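Local coordinates for protein COMB10 (Helicobacter pylori, PDB 2BHV) that is a VirB10-family core subunit of the Com type IV secretion system, its periplasmic domain probably helping to build the envelope-spanning channel used for DNA uptake, at residues N157-G162 with E218-F223; F51-I56 with I65-S70; N117-N122 with E237-A242; S86-Y91 with S108-P113. One frame throughout, in Å; residues are numbered along the deposited sequence.

Contact 1. Residues N157-G162 with E218-F223; sequences NGLLIG and EGSRVF
One face of the Phe-223 ring is covered by Asn-157, whose CB stands over the rim rather than the middle and lies 4.0 Å from the ring centroid, a CH-pi contact. With CG anti to the backbone N (chi1 -167°), the amide carries on across the CE2 and CZ side of the ring, its plane inclined by 31° to the aromatic plane. OD1 comes to 3.4 Å from Phe-223 CE2, whereas ND2 meets the aliphatic part of Arg-221, 3.5 Å from its CG. Asn-157 and Arg-221 run side by side in the same direction, but the guanidinium leads away from this segment and its NE forms a salt bridge with Glu-69.

The backbone evidence identifies a classic beta bulge: Asn-157 and Gly-158 together face Arg-221, just past the end of edge strand 152-156. Asn-157 N donates to Arg-221 O at 2.8 Å, and Arg-221 N returns a bond to Gly-158 O, also 2.8 Å. Gly-158 has a positive phi at which a CB would collide with the preceding carbonyl oxygen. Further along, Ser-220 OG accepts from Leu-160 N at 2.9 Å and is also bonded to Arg-217 O. Leu-159 CD2 packs on Val-222 CG2 at 3.7 Å, while Leu-159 N is bonded to Gln-187 OE1 of the second subunit and the Leu-159 side chain touches Ile-196 of that subunit.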
loop_
_atom_site.group_PDB
_atom_site.type_symbol
_atom_site.label_atom_id
_atom_site.label_comp_id
_atom_site.label_asym_id
_atom_site.label_seq_id
_atom_site.Cartn_x
_atom_site.Cartn_y
_atom_site.Cartn_z
ATOM N N ASN A 157 -24.744 5.878 0.600
ATOM C CA ASN A 157 -25.932 5.149 0.962
ATOM C C ASN A 157 -25.909 3.770 0.319
ATOM O O ASN A 157 -26.949 3.183 0.049
ATOM C CB ASN A 157 -27.164 5.930 0.567
ATOM C CG ASN A 157 -28.421 5.386 1.195
ATOM O OD1 ASN A 157 -28.392 4.759 2.246
ATOM N ND2 ASN A 157 -29.537 5.626 0.546
ATOM N N GLY A 158 -24.699 3.253 0.112
ATOM C CA GLY A 158 -24.486 1.994 -0.581
ATOM C C GLY A 158 -23.918 2.244 -1.960
ATOM O O GLY A 158 -24.665 2.313 -2.946
ATOM N N LEU A 159 -22.598 2.397 -2.026
ATOM C CA LEU A 159 -21.904 2.563 -3.297
ATOM C C LEU A 159 -21.574 1.207 -3.910
ATOM O O LEU A 159 -21.140 0.289 -3.208
ATOM C CB LEU A 159 -20.611 3.362 -3.116
ATOM C CG LEU A 159 -20.693 4.768 -2.532
ATOM C CD1 LEU A 159 -19.302 5.312 -2.219
ATOM C CD2 LEU A 159 -21.450 5.696 -3.459
ATOM N N LEU A 160 -21.794 1.089 -5.219
ATOM C CA LEU A 160 -21.324 -0.059 -5.969
ATOM C C LEU A 160 -19.932 0.226 -6.505
ATOM O O LEU A 160 -19.771 0.942 -7.502
ATOM C CB LEU A 160 -22.274 -0.371 -7.104
ATOM C CG LEU A 160 -23.413 -1.330 -6.775
ATOM C CD1 LEU A 160 -24.507 -0.639 -5.970
ATOM C CD2 LEU A 160 -23.980 -1.902 -8.079
ATOM N N ILE A 161 -18.926 -0.326 -5.823
ATOM C CA ILE A 161 -17.538 0.040 -6.095
ATOM C C ILE A 161 -16.763 -1.090 -6.745
ATOM O O ILE A 161 -16.588 -2.145 -6.148
ATOM C CB ILE A 161 -16.795 0.468 -4.823
ATOM C CG1 ILE A 161 -17.522 1.629 -4.133
ATOM C CG2 ILE A 161 -15.358 0.854 -5.167
ATOM C CD1 ILE A 161 -17.274 1.716 -2.643
ATOM N N GLY A 162 -16.305 -0.856 -7.971
ATOM C CA GLY A 162 -15.401 -1.769 -8.661
ATOM C C GLY A 162 -13.974 -1.258 -8.591
ATOM O O GLY A 162 -13.733 -0.064 -8.804
ATOM N N GLU A 218 -22.957 3.362 -11.812
ATOM C CA GLU A 218 -24.298 3.910 -11.788
ATOM C C GLU A 218 -25.215 2.973 -10.990
ATOM O O GLU A 218 -25.013 1.767 -10.976
ATOM C CB GLU A 218 -24.811 4.135 -13.224
ATOM C CG GLU A 218 -25.165 2.869 -14.009
ATOM C CD GLU A 218 -23.978 2.181 -14.662
ATOM O OE1 GLU A 218 -22.819 2.362 -14.228
ATOM O OE2 GLU A 218 -24.218 1.437 -15.634
ATOM N N GLY A 219 -26.211 3.535 -10.322
ATOM C CA GLY A 219 -27.058 2.764 -9.429
ATOM C C GLY A 219 -26.568 2.849 -7.995
ATOM O O GLY A 219 -27.264 2.441 -7.056
ATOM N N SER A 220 -25.356 3.373 -7.820
ATOM C CA SER A 220 -24.826 3.611 -6.503
ATOM C C SER A 220 -25.745 4.565 -5.787
ATOM O O SER A 220 -26.272 5.499 -6.386
ATOM C CB SER A 220 -23.426 4.191 -6.589
ATOM O OG SER A 220 -22.496 3.209 -7.000
ATOM N N ARG A 221 -25.925 4.319 -4.497
ATOM C CA ARG A 221 -26.830 5.088 -3.674
ATOM C C ARG A 221 -26.049 6.033 -2.775
ATOM O O ARG A 221 -25.047 5.660 -2.173
ATOM C CB ARG A 221 -27.651 4.136 -2.827
ATOM C CG ARG A 221 -29.128 4.465 -2.753
ATOM C CD ARG A 221 -29.852 3.812 -3.878
ATOM N NE ARG A 221 -31.296 3.767 -3.674
ATOM C CZ ARG A 221 -32.029 2.652 -3.721
ATOM N NH1 ARG A 221 -31.462 1.470 -3.952
ATOM N NH2 ARG A 221 -33.338 2.715 -3.538
ATOM N N VAL A 222 -26.536 7.258 -2.660
ATOM C CA VAL A 222 -25.759 8.340 -2.084
ATOM C C VAL A 222 -26.626 9.286 -1.218
ATOM O O VAL A 222 -27.818 9.416 -1.461
ATOM C CB VAL A 222 -25.056 9.081 -3.244
ATOM C CG1 VAL A 222 -25.335 10.572 -3.239
ATOM C CG2 VAL A 222 -23.569 8.754 -3.272
ATOM N N PHE A 223 -26.035 9.911 -0.201
ATOM C CA PHE A 223 -26.662 11.061 0.449
ATOM C C PHE A 223 -25.936 12.317 0.022
ATOM O O PHE A 223 -24.716 12.413 0.169
ATOM C CB PHE A 223 -26.602 10.970 1.980
ATOM C CG PHE A 223 -27.445 9.895 2.551
ATOM C CD1 PHE A 223 -28.821 9.973 2.487
ATOM C CD2 PHE A 223 -26.870 8.802 3.161
ATOM C CE1 PHE A 223 -29.607 8.975 3.010
ATOM C CE2 PHE A 223 -27.661 7.794 3.686
ATOM C CZ PHE A 223 -29.028 7.880 3.605
#

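Contact 2. Residues F51-I56 with I65-S70; sequences FLITPI and IAQVES
Phe-51 and Gln-67 form an antiparallel hydrogen-bonded pair, and Leu-52 with Ala-66 the non-hydrogen-bonded pair beside it, so that strands 48-52 and 62-68 lie as neighbours in the main mixed sheet of this TrbI/VirB10-family domain. Gln-67 N reaches Phe-51 O at 2.8 Å, and Phe-51 N answers to Gln-67 O at 3.1 Å. Where the first strand ends, Ile-65 O takes Ile-53 N at 2.7 Å and, more weakly, Thr-54 N.

On the face carrying Phe-51 and Gln-67, Phe-51 holds CG between the backbone N and the carbonyl carbon (chi1 64°), and its ring runs beside Gln-67 in the same direction. Gln-67 CB lies over one ring face, offset toward the rim and 4.0 Å from the centroid of the Phe-51 ring, which supports a CH-pi contact. Beyond CB the glutamine continues alongside, its amide turned 57° from the ring plane and its OE1 close to CZ. Glu-69 approaches differently: its CG meets the ring edge in the ring plane, 3.8 Å from Phe-51 CD2. The carboxylate of Glu-69 is engaged by Arg-221, in the strand on the far side of 48-52, so a charge pair passes beside the phenylalanine.

Ile-53, just beyond the paired residues, has its CD1 3.9 Å from Gln-67 CB and equally near Ile-65 CG2. On the buried opposite face of the sheet, Leu-52 CD2 rests 4.0 Å from Ala-66 CB.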
loop_
_atom_site.group_PDB
_atom_site.type_symbol
_atom_site.label_atom_id
_atom_site.label_comp_id
_atom_site.label_asym_id
_atom_site.label_seq_id
_atom_site.Cartn_x
_atom_site.Cartn_y
_atom_site.Cartn_z
ATOM N N PHE A 51 -29.620 8.426 -6.121
ATOM C CA PHE A 51 -28.866 7.385 -6.781
ATOM C C PHE A 51 -28.220 7.927 -8.047
ATOM O O PHE A 51 -28.767 8.833 -8.682
ATOM C CB PHE A 51 -29.741 6.156 -7.079
ATOM C CG PHE A 51 -30.872 6.406 -8.063
ATOM C CD1 PHE A 51 -30.677 6.229 -9.430
ATOM C CD2 PHE A 51 -32.144 6.763 -7.613
ATOM C CE1 PHE A 51 -31.716 6.436 -10.334
ATOM C CE2 PHE A 51 -33.176 6.977 -8.502
ATOM C CZ PHE A 51 -32.966 6.811 -9.865
ATOM N N LEU A 52 -27.056 7.376 -8.403
ATOM C CA LEU A 52 -26.308 7.845 -9.559
ATOM C C LEU A 52 -26.825 7.238 -10.837
ATOM O O LEU A 52 -26.962 6.018 -10.930
ATOM C CB LEU A 52 -24.844 7.489 -9.420
ATOM C CG LEU A 52 -24.038 8.063 -8.260
ATOM C CD1 LEU A 52 -22.595 7.603 -8.380
ATOM C CD2 LEU A 52 -24.115 9.592 -8.220
ATOM N N ILE A 53 -27.105 8.099 -11.819
ATOM C CA ILE A 53 -27.516 7.675 -13.158
ATOM C C ILE A 53 -26.276 7.440 -14.001
ATOM O O ILE A 53 -26.266 6.589 -14.872
ATOM C CB ILE A 53 -28.435 8.728 -13.823
ATOM C CG1 ILE A 53 -29.759 8.817 -13.066
ATOM C CG2 ILE A 53 -28.696 8.394 -15.277
ATOM C CD1 ILE A 53 -30.484 10.135 -13.260
ATOM N N THR A 54 -25.225 8.189 -13.705
ATOM C CA THR A 54 -23.968 8.161 -14.444
ATOM C C THR A 54 -22.873 7.616 -13.541
ATOM O O THR A 54 -22.858 7.934 -12.365
ATOM C CB THR A 54 -23.609 9.590 -14.870
ATOM O OG1 THR A 54 -24.419 9.949 -15.996
ATOM C CG2 THR A 54 -22.121 9.742 -15.231
ATOM N N PRO A 55 -21.959 6.783 -14.076
ATOM C CA PRO A 55 -20.859 6.297 -13.239
ATOM C C PRO A 55 -19.781 7.358 -12.996
ATOM O O PRO A 55 -19.710 8.354 -13.714
ATOM C CB PRO A 55 -20.283 5.138 -14.058
ATOM C CG PRO A 55 -20.594 5.467 -15.441
ATOM C CD PRO A 55 -21.892 6.229 -15.436
ATOM N N ILE A 56 -18.967 7.132 -11.973
ATOM C CA ILE A 56 -17.789 7.944 -11.682
ATOM C C ILE A 56 -16.534 7.076 -11.787
ATOM O O ILE A 56 -16.271 6.258 -10.889
ATOM C CB ILE A 56 -17.847 8.498 -10.246
ATOM C CG1 ILE A 56 -19.058 9.417 -10.061
ATOM C CG2 ILE A 56 -16.557 9.238 -9.896
ATOM C CD1 ILE A 56 -19.208 9.947 -8.634
ATOM N N ILE A 65 -24.576 12.573 -12.949
ATOM C CA ILE A 65 -25.975 12.903 -12.749
ATOM C C ILE A 65 -26.577 11.961 -11.710
ATOM O O ILE A 65 -26.486 10.745 -11.833
ATOM C CB ILE A 65 -26.766 12.814 -14.060
ATOM C CG1 ILE A 65 -26.119 13.676 -15.142
ATOM C CG2 ILE A 65 -28.217 13.231 -13.841
ATOM C CD1 ILE A 65 -26.576 13.331 -16.542
ATOM N N ALA A 66 -27.178 12.536 -10.676
ATOM C CA ALA A 66 -27.906 11.758 -9.684
ATOM C C ALA A 66 -29.398 12.112 -9.710
ATOM O O ALA A 66 -29.806 13.160 -10.226
ATOM C CB ALA A 66 -27.337 11.991 -8.325
ATOM N N GLN A 67 -30.213 11.232 -9.143
ATOM C CA GLN A 67 -31.631 11.479 -9.049
ATOM C C GLN A 67 -32.138 11.394 -7.619
ATOM O O GLN A 67 -31.917 10.418 -6.939
ATOM C CB GLN A 67 -32.378 10.499 -9.916
ATOM C CG GLN A 67 -33.787 10.927 -10.133
ATOM C CD GLN A 67 -34.559 9.952 -10.932
ATOM O OE1 GLN A 67 -35.458 9.309 -10.414
ATOM N NE2 GLN A 67 -34.226 9.832 -12.211
ATOM N N VAL A 68 -32.837 12.433 -7.178
ATOM C CA VAL A 68 -33.302 12.532 -5.797
ATOM C C VAL A 68 -34.415 11.525 -5.542
ATOM O O VAL A 68 -35.322 11.378 -6.356
ATOM C CB VAL A 68 -33.765 13.962 -5.460
ATOM C CG1 VAL A 68 -34.147 14.055 -4.001
ATOM C CG2 VAL A 68 -32.666 14.952 -5.754
ATOM N N GLU A 69 -34.347 10.838 -4.406
ATOM C CA GLU A 69 -35.228 9.692 -4.161
ATOM C C GLU A 69 -36.540 9.995 -3.448
ATOM O O GLU A 69 -37.427 9.152 -3.423
ATOM C CB GLU A 69 -34.476 8.585 -3.434
ATOM C CG GLU A 69 -33.432 7.938 -4.291
ATOM C CD GLU A 69 -32.807 6.755 -3.631
ATOM O OE1 GLU A 69 -33.507 5.766 -3.373
ATOM O OE2 GLU A 69 -31.594 6.807 -3.368
ATOM N N SER A 70 -36.667 11.188 -2.880
ATOM C CA SER A 70 -37.878 11.580 -2.152
ATOM C C SER A 70 -37.944 13.085 -1.977
ATOM O O SER A 70 -36.916 13.764 -2.038
ATOM C CB SER A 70 -37.922 10.906 -0.781
ATOM O OG SER A 70 -36.712 11.110 -0.080
#

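Contact 3. Residues N117-N122 with E237-A242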
loop_
_atom_site.group_PDB
_atom_site.type_symbol
_atom_site.label_atom_id
_atom_site.label_comp_id
_atom_site.label_asym_id
_atom_site.label_seq_id
_atom_site.Cartn_x
_atom_site.Cartn_y
_atom_site.Cartn_z
ATOM N N ASN A 117 -34.800 25.255 -12.747
ATOM C CA ASN A 117 -33.384 25.101 -12.455
ATOM C C ASN A 117 -32.959 25.757 -11.154
ATOM O O ASN A 117 -33.138 26.958 -10.969
ATOM C CB ASN A 117 -32.548 25.644 -13.603
ATOM C CG ASN A 117 -32.238 24.587 -14.633
ATOM O OD1 ASN A 117 -31.081 24.159 -14.770
ATOM N ND2 ASN A 117 -33.269 24.136 -15.354
ATOM N N ILE A 118 -32.401 24.963 -10.252
ATOM C CA ILE A 118 -31.830 25.493 -9.029
ATOM C C ILE A 118 -30.310 25.530 -9.150
ATOM O O ILE A 118 -29.671 24.480 -9.220
ATOM C CB ILE A 118 -32.239 24.642 -7.827
ATOM C CG1 ILE A 118 -33.758 24.425 -7.829
ATOM C CG2 ILE A 118 -31.792 25.306 -6.540
ATOM C CD1 ILE A 118 -34.250 23.372 -6.853
ATOM N N MET A 119 -29.741 26.737 -9.197
ATOM C CA MET A 119 -28.282 26.909 -9.202
ATOM C C MET A 119 -27.654 26.741 -7.831
ATOM O O MET A 119 -28.155 27.272 -6.838
ATOM C CB MET A 119 -27.883 28.268 -9.761
ATOM C CG MET A 119 -27.189 28.179 -11.093
ATOM S SD MET A 119 -28.180 27.236 -12.264
ATOM C CE MET A 119 -29.602 28.333 -12.502
ATOM N N LEU A 120 -26.553 25.999 -7.791
ATOM C CA LEU A 120 -25.756 25.838 -6.584
ATOM C C LEU A 120 -24.370 26.443 -6.809
ATOM O O LEU A 120 -23.846 27.146 -5.944
ATOM C CB LEU A 120 -25.662 24.361 -6.190
ATOM C CG LEU A 120 -27.010 23.641 -6.037
ATOM C CD1 LEU A 120 -26.862 22.146 -6.231
ATOM C CD2 LEU A 120 -27.683 23.934 -4.693
ATOM N N THR A 121 -23.788 26.169 -7.977
ATOM C CA THR A 121 -22.516 26.755 -8.395
ATOM C C THR A 121 -22.494 26.859 -9.926
ATOM O O THR A 121 -22.730 25.870 -10.624
ATOM C CB THR A 121 -21.303 25.919 -7.898
ATOM O OG1 THR A 121 -21.399 25.683 -6.479
ATOM C CG2 THR A 121 -19.993 26.639 -8.199
ATOM N N ASN A 122 -22.196 28.054 -10.437
ATOM C CA ASN A 122 -22.225 28.358 -11.886
ATOM C C ASN A 122 -21.103 27.744 -12.757
ATOM O O ASN A 122 -20.493 26.741 -12.398
ATOM C CB ASN A 122 -22.205 29.887 -12.101
ATOM C CG ASN A 122 -23.602 30.528 -12.050
ATOM O OD1 ASN A 122 -24.575 29.927 -11.556
ATOM N ND2 ASN A 122 -23.703 31.769 -12.557
ATOM N N GLU A 237 -39.114 32.771 -13.551
ATOM C CA GLU A 237 -38.869 32.255 -14.910
ATOM C C GLU A 237 -38.021 30.981 -14.871
ATOM O O GLU A 237 -36.935 30.908 -15.484
ATOM C CB GLU A 237 -38.216 33.319 -15.802
ATOM C CG GLU A 237 -39.111 34.508 -16.106
ATOM C CD GLU A 237 -38.316 35.780 -16.371
ATOM O OE1 GLU A 237 -37.079 35.687 -16.590
ATOM O OE2 GLU A 237 -38.932 36.871 -16.355
ATOM N N ASN A 238 -38.509 29.991 -14.125
ATOM C CA ASN A 238 -37.858 28.673 -14.019
ATOM C C ASN A 238 -36.444 28.661 -13.437
ATOM O O ASN A 238 -35.680 27.715 -13.666
ATOM C CB ASN A 238 -37.881 27.948 -15.369
ATOM C CG ASN A 238 -39.258 27.406 -15.705
ATOM O OD1 ASN A 238 -40.240 28.166 -15.816
ATOM N ND2 ASN A 238 -39.347 26.083 -15.866
ATOM N N GLU A 239 -36.101 29.686 -12.663
ATOM C CA GLU A 239 -34.747 29.789 -12.138
ATOM C C GLU A 239 -34.700 30.118 -10.645
ATOM O O GLU A 239 -35.391 31.021 -10.179
ATOM C CB GLU A 239 -33.962 30.813 -12.949
ATOM C CG GLU A 239 -32.467 30.589 -12.927
ATOM C CD GLU A 239 -31.819 30.896 -14.259
ATOM O OE1 GLU A 239 -32.307 31.804 -14.976
ATOM O OE2 GLU A 239 -30.819 30.216 -14.583
ATOM N N VAL A 240 -33.896 29.364 -9.899
ATOM C CA VAL A 240 -33.655 29.644 -8.491
ATOM C C VAL A 240 -32.157 29.732 -8.283
ATOM O O VAL A 240 -31.432 28.766 -8.548
ATOM C CB VAL A 240 -34.221 28.540 -7.562
ATOM C CG1 VAL A 240 -33.883 28.829 -6.101
ATOM C CG2 VAL A 240 -35.721 28.410 -7.728
ATOM N N ILE A 241 -31.692 30.890 -7.829
ATOM C CA ILE A 241 -30.304 31.032 -7.440
ATOM C C ILE A 241 -30.222 30.844 -5.924
ATOM O O ILE A 241 -30.610 31.725 -5.164
ATOM C CB ILE A 241 -29.703 32.378 -7.902
ATOM C CG1 ILE A 241 -29.775 32.483 -9.425
ATOM C CG2 ILE A 241 -28.254 32.494 -7.465
ATOM C CD1 ILE A 241 -29.527 33.884 -9.960
ATOM N N ALA A 242 -29.733 29.680 -5.502
ATOM C CA ALA A 242 -29.701 29.317 -4.095
ATOM C C ALA A 242 -28.757 30.213 -3.309
ATOM O O ALA A 242 -27.764 30.678 -3.848
ATOM C CB ALA A 242 -29.298 27.870 -3.946
#
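Met-119 sits in a parallel pairing of strands 117-119 and 239-241, an exception in a sheet whose other neighbours run antiparallel; the axes of the two segments are 15° apart. Its CB is 3.8 Å from Val-240 O, the same oxygen that receives the Met-119 N-H at 2.7 Å. The chain then bends at chi2 (54°) and again at chi3 (67°), which places CE over the neighbouring strand. There the methyl ends beside Glu-239, 3.7 Å from its CG, on the face that also bears Asn-117 and Ile-241.

The backbone ladder shows the parallel pattern, one residue bonding to two across the gap. Asn-117 N donates to Asn-238 O, and Asn-117 O accepts from Val-240 N at 2.7 Å. Met-119 O in turn takes Ala-242 N at 3.2 Å.

The reverse face is apolar and buried. Ile-118 and Val-240 lie side by side and point the same way, with CG2 of Ile-118 4.1 Å from CG1 of Val-240, while Phe-232, Pro-233 and Pro-235 pack around them. Beyond strand 117-119, Leu-120 CD2 lies 4.3 Å from Ala-242 CB.

Contact 4. Residues S86-Y91 with S108-P113; sequences SKVIGY and SRIITP
Arg-109 holds CG between its backbone N and carbonyl carbon (chi1 73°) and runs extended from there to NE, while Ile-89 sets CG1 anti to its carbonyl carbon (chi1 -59°), and the two side chains lie alongside each other on one face of a beta hairpin, strands 87-94 and 103-111. Ile-89 CD1 ends over the centre of the guanidinium, 4.0 Å from Arg-109 CZ. Tyr-91 OH approaches the edge of the same flat group, in its plane but at a long 3.9 Å from Arg-109 NH1, with ring and guanidinium 28° apart. Ile-89 CD1 also meets Ile-111 CD1 at 3.6 Å, so one methyl touches both an apolar and a charged neighbour.

The backbone register is antiparallel, with Lys-87 and Ile-111 exchanging two hydrogen bonds, as do Ile-89 and Arg-109. Ile-89 N reaches Arg-109 O at 2.7 Å. In the other direction Ile-89 O takes two backbone donors, Arg-109 N at 3.3 Å and Ser-108 N at 2.9 Å, and Ser-108 OG adds a weak bond to it. Two residues facing one in this way define a classic beta bulge.

Val-88 and Ile-110 pair on the opposite, buried face, side by side with CG1 to CG1 at 4.0 Å. Ser-86 CB extends that apolar patch against Ile-110 CG2, and its OG is bonded to Pro-83 O. At the bulge, the hydroxyl of Ser-108 also lies at the edge of the Tyr-91 ring, OG 3.4 Å from CE2.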
loop_
_atom_site.group_PDB
_atom_site.type_symbol
_atom_site.label_atom_id
_atom_site.label_comp_id
_atom_site.label_asym_id
_atom_site.label_seq_id
_atom_site.Cartn_x
_atom_site.Cartn_y
_atom_site.Cartn_z
ATOM N N SER A 86 -36.056 14.814 -8.972
ATOM C CA SER A 86 -35.158 15.848 -9.519
ATOM C C SER A 86 -33.798 15.263 -9.909
ATOM O O SER A 86 -33.271 14.350 -9.258
ATOM C CB SER A 86 -34.943 16.998 -8.545
ATOM O OG SER A 86 -36.124 17.337 -7.862
ATOM N N LYS A 87 -33.241 15.786 -10.987
ATOM C CA LYS A 87 -31.897 15.439 -11.371
ATOM C C LYS A 87 -30.940 16.394 -10.666
ATOM O O LYS A 87 -31.220 17.588 -10.569
ATOM C CB LYS A 87 -31.747 15.526 -12.886
ATOM C CG LYS A 87 -32.058 14.230 -13.648
ATOM C CD LYS A 87 -33.264 13.432 -13.086
ATOM C CE LYS A 87 -34.229 12.968 -14.198
ATOM N NZ LYS A 87 -33.561 12.374 -15.398
ATOM N N VAL A 88 -29.831 15.866 -10.147
ATOM C CA VAL A 88 -28.746 16.708 -9.631
ATOM C C VAL A 88 -27.548 16.555 -10.536
ATOM O O VAL A 88 -27.090 15.439 -10.785
ATOM C CB VAL A 88 -28.319 16.333 -8.188
ATOM C CG1 VAL A 88 -27.554 17.486 -7.551
ATOM C CG2 VAL A 88 -29.516 15.982 -7.329
ATOM N N ILE A 89 -27.045 17.668 -11.040
ATOM C CA ILE A 89 -25.908 17.625 -11.948
ATOM C C ILE A 89 -24.655 18.068 -11.213
ATOM O O ILE A 89 -24.622 19.147 -10.611
ATOM C CB ILE A 89 -26.151 18.480 -13.202
ATOM C CG1 ILE A 89 -27.385 17.976 -13.940
ATOM C CG2 ILE A 89 -24.950 18.451 -14.110
ATOM C CD1 ILE A 89 -27.982 18.988 -14.883
ATOM N N GLY A 90 -23.634 17.216 -11.258
ATOM C CA GLY A 90 -22.350 17.497 -10.632
ATOM C C GLY A 90 -21.154 17.277 -11.548
ATOM O O GLY A 90 -21.273 16.667 -12.608
ATOM N N TYR A 91 -19.997 17.786 -11.126
ATOM C CA TYR A 91 -18.753 17.590 -11.841
ATOM C C TYR A 91 -17.752 17.056 -10.861
ATOM O O TYR A 91 -17.686 17.517 -9.739
ATOM C CB TYR A 91 -18.284 18.903 -12.453
ATOM C CG TYR A 91 -19.286 19.466 -13.414
ATOM C CD1 TYR A 91 -19.320 19.046 -14.742
ATOM C CD2 TYR A 91 -20.230 20.396 -12.998
ATOM C CE1 TYR A 91 -20.268 19.550 -15.640
ATOM C CE2 TYR A 91 -21.182 20.907 -13.884
ATOM C CZ TYR A 91 -21.194 20.479 -15.196
ATOM O OH TYR A 91 -22.132 20.990 -16.047
ATOM N N SER A 108 -23.544 21.200 -8.900
ATOM C CA SER A 108 -23.683 22.551 -9.426
ATOM C C SER A 108 -25.127 22.986 -9.620
ATOM O O SER A 108 -25.466 24.117 -9.301
ATOM C CB SER A 108 -22.887 22.739 -10.720
ATOM O OG SER A 108 -23.535 22.122 -11.803
ATOM N N ARG A 109 -25.977 22.110 -10.153
ATOM C CA ARG A 109 -27.400 22.449 -10.241
ATOM C C ARG A 109 -28.365 21.286 -10.117
ATOM O O ARG A 109 -28.013 20.140 -10.390
ATOM C CB ARG A 109 -27.718 23.319 -11.463
ATOM C CG ARG A 109 -27.696 22.634 -12.816
ATOM C CD ARG A 109 -27.844 23.696 -13.939
ATOM N NE ARG A 109 -27.841 23.116 -15.286
ATOM C CZ ARG A 109 -26.760 22.611 -15.904
ATOM N NH1 ARG A 109 -25.558 22.606 -15.293
ATOM N NH2 ARG A 109 -26.875 22.102 -17.141
ATOM N N ILE A 110 -29.577 21.612 -9.672
ATOM C CA ILE A 110 -30.673 20.660 -9.527
ATOM C C ILE A 110 -31.775 21.042 -10.512
ATOM O O ILE A 110 -32.178 22.200 -10.564
ATOM C CB ILE A 110 -31.268 20.700 -8.110
ATOM C CG1 ILE A 110 -30.201 20.392 -7.055
ATOM C CG2 ILE A 110 -32.432 19.730 -7.982
ATOM C CD1 ILE A 110 -30.560 20.877 -5.640
ATOM N N ILE A 111 -32.249 20.074 -11.295
ATOM C CA ILE A 111 -33.366 20.301 -12.209
ATOM C C ILE A 111 -34.595 19.528 -11.737
ATOM O O ILE A 111 -34.585 18.293 -11.710
ATOM C CB ILE A 111 -33.011 19.921 -13.665
ATOM C CG1 ILE A 111 -31.771 20.701 -14.129
ATOM C CG2 ILE A 111 -34.208 20.166 -14.588
ATOM C CD1 ILE A 111 -31.250 20.297 -15.506
ATOM N N THR A 112 -35.645 20.253 -11.349
ATOM C CA THR A 112 -36.860 19.601 -10.868
ATOM C C THR A 112 -37.606 18.949 -12.037
ATOM O O THR A 112 -37.391 19.306 -13.199
ATOM C CB THR A 112 -37.818 20.556 -10.085
ATOM O OG1 THR A 112 -38.474 21.469 -10.991
ATOM C CG2 THR A 112 -37.086 21.303 -8.971
ATOM N N PRO A 113 -38.481 17.979 -11.737
ATOM C CA PRO A 113 -39.208 17.293 -12.792
ATOM C C PRO A 113 -40.054 18.253 -13.652
ATOM O O PRO A 113 -40.305 17.979 -14.845
ATOM C CB PRO A 113 -40.112 16.332 -12.018
ATOM C CG PRO A 113 -39.429 16.141 -10.709
ATOM C CD PRO A 113 -38.841 17.466 -10.402
#

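All four contacts reach the same mixed sheet, and they step across it. Between contacts 1 and 2, the residues leading into strand 221-226 meet Leu-52, where Gly-219 N to Leu-52 O is a probable hydrogen bond; contacts 2 and 4 join through strands 62-68 and 87-94, contacts 4 and 3 through 103-111 and 117-119. Contact 4 has the most buried residues, whereas contact 3 is more peripheral, its centre about 20 Å from that of the chain. Contacts 2, 3 and 4 set aliphatic pairs on the buried face; on the other face, contacts 2 and 4 gather ring, amide and charged groups. Contact 1 differs: its bulge lies at the boundary with the second subunit.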